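Local structure of Myo-inositol 2-dehydrogenase (Lactobacillus plantarum WCFS1, 3CEA) at residues T318-D321 / G322-L326. The protein probably catalyses the NAD-dependent oxidation of myo-inositol at its 2-hydroxyl, as expected of a Gfo/Idh/MocA-type dehydrogenase with a Rossmann domain. Residues are numbered along the deposited sequence; the frame is centred on the assembly and turned at random.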
loop_
_atom_site.group_PDB
_atom_site.type_symbol
_atom_site.label_atom_id
_atom_site.label_comp_id
_atom_site.label_asym_id
_atom_site.label_seq_id
_atom_site.Cartn_x
_atom_site.Cartn_y
_atom_site.Cartn_z
ATOM N N THR A 318 25.272 14.291 21.979
ATOM C CA THR A 318 26.221 14.388 23.086
ATOM C C THR A 318 26.144 13.170 24.011
ATOM O O THR A 318 25.308 12.284 23.820
ATOM C CB THR A 318 25.986 15.673 23.921
ATOM O OG1 THR A 318 24.721 15.591 24.590
ATOM C CG2 THR A 318 26.014 16.922 23.039
ATOM N N VAL A 319 27.029 13.140 25.006
ATOM C CA VAL A 319 27.019 12.115 26.051
ATOM C C VAL A 319 25.736 12.246 26.872
ATOM O O VAL A 319 25.118 11.243 27.245
ATOM C CB VAL A 319 28.257 12.239 26.979
ATOM C CG1 VAL A 319 28.342 11.058 27.948
ATOM C CG2 VAL A 319 29.536 12.338 26.155
ATOM N N ASP A 320 25.345 13.496 27.127
ATOM C CA ASP A 320 24.124 13.831 27.863
ATOM C C ASP A 320 22.866 13.227 27.228
ATOM O O ASP A 320 21.953 12.798 27.939
ATOM C CB ASP A 320 23.985 15.354 27.976
ATOM C CG ASP A 320 22.809 15.777 28.839
ATOM O OD1 ASP A 320 22.791 15.440 30.046
ATOM O OD2 ASP A 320 21.904 16.456 28.307
ATOM N N ASP A 321 22.828 13.199 25.896
ATOM C CA ASP A 321 21.739 12.567 25.152
ATOM C C ASP A 321 21.669 11.062 25.414
ATOM O O ASP A 321 20.580 10.488 25.493
ATOM C CB ASP A 321 21.887 12.831 23.651
ATOM C CG ASP A 321 21.559 14.265 23.271
ATOM O OD1 ASP A 321 20.536 14.795 23.750
ATOM O OD2 ASP A 321 22.319 14.860 22.479
ATOM N N GLY A 322 22.836 10.436 25.546
ATOM C CA GLY A 322 22.932 9.005 25.818
ATOM C C GLY A 322 22.538 8.645 27.239
ATOM O O GLY A 322 21.905 7.611 27.469
ATOM N N ILE A 323 22.919 9.499 28.189
ATOM C CA ILE A 323 22.601 9.293 29.603
ATOM C C ILE A 323 21.091 9.380 29.830
ATOM O O ILE A 323 20.497 8.475 30.420
ATOM C CB ILE A 323 23.365 10.286 30.527
ATOM C CG1 ILE A 323 24.871 10.003 30.487
ATOM C CG2 ILE A 323 22.858 10.192 31.962
ATOM C CD1 ILE A 323 25.736 11.085 31.106
ATOM N N LYS A 324 20.483 10.457 29.334
ATOM C CA LYS A 324 19.038 10.665 29.445
ATOM C C LYS A 324 18.225 9.519 28.831
ATOM O O LYS A 324 17.304 9.001 29.464
ATOM C CB LYS A 324 18.639 12.007 28.826
ATOM C CG LYS A 324 19.105 13.211 29.629
ATOM C CD LYS A 324 18.798 14.510 28.915
ATOM C CE LYS A 324 19.049 15.708 29.819
ATOM N NZ LYS A 324 18.689 16.981 29.135
ATOM N N ALA A 325 18.584 9.119 27.612
ATOM C CA ALA A 325 17.916 8.011 26.927
ATOM C C ALA A 325 17.994 6.718 27.737
ATOM O O ALA A 325 17.021 5.966 27.824
ATOM C CB ALA A 325 18.505 7.809 25.534
ATOM N N LEU A 326 19.159 6.474 28.333
ATOM C CA LEU A 326 19.378 5.308 29.183
ATOM C C LEU A 326 18.565 5.399 30.477
ATOM O O LEU A 326 18.055 4.389 30.965
ATOM C CB LEU A 326 20.871 5.159 29.489
ATOM C CG LEU A 326 21.372 3.943 30.272
ATOM C CD1 LEU A 326 21.153 2.660 29.485
ATOM C CD2 LEU A 326 22.841 4.120 30.630
#
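A capping box opens helix 319-338, and the first turn behind it is tied by Val319 to Ile323 and by Asp320 to Lys324. At the N-cap, Thr318 OG1 accepts a weak bond from Asp321 N at 3.3 Å. The return bond runs from Thr318 N to Asp321 OD2 (3.0 Å), which is met on its anti side, 19° out of the carboxylate plane. Threonine and aspartate suit these places because each is short enough to fold back on the backbone, and an acid here probably also gains from the helix dipole. The other carboxylate oxygen, OD1, forms a salt bridge with Arg195 of helix 182-198.

Regular helical bonds follow, among them Lys324 N to Asp320 O at 3.1 Å. On the outer side, Asp320 has CG anti to its backbone N (chi1 -175°), which carries the carboxylate along the helix to the end of Lys324. The extended lysine chain passes over Asp320 O, its CG 3.3 Å from that oxygen, and brings NZ to 3.4 Å from Asp320 OD2 in a weak salt bridge. An alanine in place of Lys324 would probably leave the Asp320 carboxylate without this charged mate and free to turn.

Branched aliphatic side chains suit the flank facing helix 108-119, where Val319 and Ile323 pack on Leu104 and on Ala115 of that helix. Ile323 CG1 lies beside the backbone N (chi1 -67°), directing CD1 back along the helix to Val319 CG1, 4.1 Å away.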